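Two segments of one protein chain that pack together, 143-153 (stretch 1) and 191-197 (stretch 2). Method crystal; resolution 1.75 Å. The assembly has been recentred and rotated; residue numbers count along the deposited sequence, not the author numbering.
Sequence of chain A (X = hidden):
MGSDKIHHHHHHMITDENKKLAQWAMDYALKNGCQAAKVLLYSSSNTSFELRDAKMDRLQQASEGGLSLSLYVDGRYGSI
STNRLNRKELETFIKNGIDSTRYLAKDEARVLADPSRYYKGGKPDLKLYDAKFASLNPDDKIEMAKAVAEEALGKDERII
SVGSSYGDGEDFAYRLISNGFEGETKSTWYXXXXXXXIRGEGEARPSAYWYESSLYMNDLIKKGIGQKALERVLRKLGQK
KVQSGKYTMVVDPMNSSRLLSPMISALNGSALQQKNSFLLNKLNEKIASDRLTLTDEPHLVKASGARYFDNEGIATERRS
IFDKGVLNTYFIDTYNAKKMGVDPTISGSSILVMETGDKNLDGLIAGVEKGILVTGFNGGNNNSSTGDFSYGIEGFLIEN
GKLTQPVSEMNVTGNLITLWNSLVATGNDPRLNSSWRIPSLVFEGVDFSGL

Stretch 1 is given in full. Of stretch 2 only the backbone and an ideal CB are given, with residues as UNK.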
# COMPACT_ATOMS: atom_id res chain seq x y z
N GLU A 143 24.46 -14.86 -1.27
CA GLU A 143 25.70 -14.52 -1.98
C GLU A 143 25.48 -13.68 -3.24
O GLU A 143 26.30 -12.77 -3.57
CB GLU A 143 26.50 -15.78 -2.37
CG GLU A 143 27.20 -16.48 -1.21
CD GLU A 143 28.16 -15.58 -0.43
OE1 GLU A 143 28.93 -14.82 -1.07
OE2 GLU A 143 28.11 -15.62 0.82
N MET A 144 24.45 -14.01 -4.02
CA MET A 144 24.12 -13.19 -5.18
C MET A 144 23.85 -11.75 -4.80
O MET A 144 24.27 -10.87 -5.52
CB MET A 144 22.90 -13.73 -5.92
CG MET A 144 23.11 -15.09 -6.55
SD MET A 144 21.62 -15.79 -7.27
CE MET A 144 22.07 -17.47 -7.32
N ALA A 145 23.11 -11.52 -3.71
CA ALA A 145 22.83 -10.16 -3.29
C ALA A 145 24.10 -9.46 -2.83
O ALA A 145 24.35 -8.28 -3.12
CB ALA A 145 21.79 -10.17 -2.23
N LYS A 146 24.97 -10.20 -2.13
CA LYS A 146 26.27 -9.65 -1.79
C LYS A 146 27.09 -9.26 -3.01
O LYS A 146 27.70 -8.19 -3.03
CB LYS A 146 27.07 -10.65 -0.99
CG LYS A 146 26.54 -10.99 0.32
CD LYS A 146 27.66 -11.72 1.09
CE LYS A 146 27.09 -12.81 1.95
NZ LYS A 146 28.16 -13.31 2.88
N ALA A 147 27.12 -10.12 -4.02
CA ALA A 147 27.86 -9.82 -5.25
C ALA A 147 27.33 -8.57 -5.93
O ALA A 147 28.09 -7.81 -6.49
CB ALA A 147 27.81 -10.99 -6.21
N VAL A 148 26.02 -8.37 -5.91
CA VAL A 148 25.44 -7.16 -6.51
C VAL A 148 26.07 -5.94 -5.87
O VAL A 148 26.57 -5.05 -6.54
CB VAL A 148 23.90 -7.11 -6.36
CG1 VAL A 148 23.35 -5.72 -6.73
CG2 VAL A 148 23.22 -8.20 -7.17
N ALA A 149 26.03 -5.89 -4.55
CA ALA A 149 26.49 -4.72 -3.81
C ALA A 149 27.97 -4.51 -4.02
O ALA A 149 28.41 -3.39 -4.22
CB ALA A 149 26.21 -4.90 -2.32
N GLU A 150 28.74 -5.60 -4.05
CA GLU A 150 30.19 -5.49 -4.23
C GLU A 150 30.59 -4.84 -5.53
O GLU A 150 31.70 -4.38 -5.62
CB GLU A 150 30.85 -6.86 -4.12
CG GLU A 150 30.81 -7.46 -2.73
CD GLU A 150 31.78 -6.82 -1.73
OE1 GLU A 150 32.72 -6.09 -2.14
OE2 GLU A 150 31.59 -7.06 -0.52
N GLU A 151 29.71 -4.83 -6.53
CA GLU A 151 29.98 -4.13 -7.79
C GLU A 151 30.05 -2.61 -7.63
O GLU A 151 30.68 -1.93 -8.46
CB GLU A 151 28.92 -4.47 -8.85
CG GLU A 151 28.98 -5.92 -9.33
CD GLU A 151 27.90 -6.26 -10.34
OE1 GLU A 151 27.16 -5.37 -10.77
OE2 GLU A 151 27.81 -7.46 -10.71
N ALA A 152 29.44 -2.06 -6.59
CA ALA A 152 29.39 -0.62 -6.41
C ALA A 152 30.17 -0.15 -5.20
O ALA A 152 30.67 0.97 -5.20
CB ALA A 152 27.95 -0.14 -6.31
N LEU A 153 30.25 -1.01 -4.19
CA LEU A 153 30.80 -0.64 -2.90
C LEU A 153 32.21 -0.18 -3.11
O LEU A 153 32.99 -0.85 -3.79
CB LEU A 153 30.71 -1.82 -1.90
CG LEU A 153 29.37 -1.96 -1.18
CD1 LEU A 153 29.25 -3.28 -0.40
CD2 LEU A 153 29.13 -0.77 -0.26
N UNK A 191 14.35 -12.55 -8.26
CA UNK A 191 14.77 -11.19 -8.57
C UNK A 191 15.96 -10.74 -7.79
O UNK A 191 16.18 -11.17 -6.64
CB UNK A 191 13.62 -10.21 -8.32
N UNK A 192 16.76 -9.87 -8.41
CA UNK A 192 17.89 -9.25 -7.76
C UNK A 192 17.85 -7.78 -8.07
O UNK A 192 17.52 -7.37 -9.18
CB UNK A 192 19.21 -9.88 -8.20
N UNK A 193 18.20 -6.96 -7.10
CA UNK A 193 18.18 -5.53 -7.29
C UNK A 193 19.29 -4.83 -6.53
O UNK A 193 19.91 -5.36 -5.59
CB UNK A 193 16.82 -4.97 -6.86
N UNK A 194 19.60 -3.63 -7.01
CA UNK A 194 20.47 -2.69 -6.30
C UNK A 194 19.81 -1.33 -6.20
O UNK A 194 19.09 -0.93 -7.09
CB UNK A 194 21.83 -2.57 -7.00
N UNK A 195 20.11 -0.62 -5.13
CA UNK A 195 19.70 0.78 -5.00
C UNK A 195 20.85 1.55 -4.36
O UNK A 195 21.45 1.11 -3.37
CB UNK A 195 18.42 0.91 -4.17
N UNK A 196 21.20 2.68 -4.96
CA UNK A 196 22.38 3.40 -4.57
C UNK A 196 22.03 4.86 -4.41
O UNK A 196 21.34 5.40 -5.23
CB UNK A 196 23.51 3.21 -5.59
N UNK A 197 22.53 5.45 -3.33
CA UNK A 197 22.34 6.86 -3.04
C UNK A 197 23.70 7.54 -2.99
O UNK A 197 24.66 6.99 -2.45
CB UNK A 197 21.58 7.06 -1.73

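Stretch 2 is an extended strand running beside the helix of stretch 1, with 32° between N-to-C directions. Its positions alternate, and the even-numbered ones face stretch 1. No hydrogen bond crosses the interface; the side-chain contacts across it are apolar.

Position 191 has extended backbone angles (-150/148), and its ideal CB is out of reach of stretch 1. Stretch 1 sets no demand here, and many residues would suit. The deposited residue is Ser 191, whose OG is hydrogen-bonded elsewhere in the structure.

Position 192 points toward the helix. The ideal CB of 192 lies 4.5 Å from Val 148 CG2, and Met 144 and Ala 145 border the space ahead. This surface is apolar and offers no charge. There is room for more than a methyl, so Leu, Ile or Met would be reasonable. The deposited residue is Leu 192, with chi1 m and chi2 t. Leu 192 CD2 reaches Met 144 CB at 3.8 Å, Ala 145 N at 4.0 Å and Val 148 CG2 at 4.3 Å. One methyl thus touches three residues of the helix. The end of the Met 144 side chain leads away, and its CB makes the closest contact.

Position 193 points away from stretch 1. The backbone O of 193 lies 3.6 Å from Val 148 CG1 whatever the side chain. Stretch 1 does not choose the residue, and many would suit. The deposited residue is Ser 193, with chi1 p.

Position 194 points toward the helix. Val 148 CG1 crowds one side of the ideal CB of 194, at 3.5 Å. Ala suits directly; Ser, Cys or Val could also fit if turned from the valine. The deposited residue is Ala 194. Ala 194 CB packs on Val 148 CG1 at 3.6 Å.

Position 195 is out of reach of stretch 1, and polar or charged residues would be acceptable. The deposited residue is Asp 195, with OD1 hydrogen-bonded elsewhere.

Position 196 points toward stretch 1 again, but the gap is wider. The ideal CB of 196 is 5.6 Å from Ala 152 CB. A long apolar chain such as Ile, Leu or Met could bridge the distance. The deposited residue is Ile 196, with chi1 m and chi2 t. Ile 196 CD1 comes to 3.6 Å from Ala 152 CB.

Position 197 is out of reach of stretch 1. Beta-branched residues suit its strand backbone. The deposited residue is Thr 197, with chi1 m.

Stretch 2, residues 191-197: SLSADIT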
# COMPACT_ATOMS: atom_id res chain seq x y z
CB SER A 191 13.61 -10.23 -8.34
OG SER A 191 13.90 -8.98 -8.92
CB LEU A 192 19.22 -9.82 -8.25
CG LEU A 192 19.67 -11.19 -7.74
CD1 LEU A 192 20.75 -11.76 -8.70
CD2 LEU A 192 20.19 -11.08 -6.35
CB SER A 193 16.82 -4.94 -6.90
OG SER A 193 16.65 -4.94 -5.51
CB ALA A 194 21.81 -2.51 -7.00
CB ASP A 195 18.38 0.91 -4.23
CG ASP A 195 18.49 0.43 -2.83
OD1 ASP A 195 19.07 1.18 -2.02
OD2 ASP A 195 18.04 -0.67 -2.43
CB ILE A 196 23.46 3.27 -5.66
CG1 ILE A 196 23.80 1.80 -5.87
CG2 ILE A 196 24.70 4.11 -5.28
CD1 ILE A 196 24.86 1.51 -6.89
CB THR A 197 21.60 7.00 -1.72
OG1 THR A 197 20.24 6.55 -1.91
CG2 THR A 197 21.49 8.45 -1.30
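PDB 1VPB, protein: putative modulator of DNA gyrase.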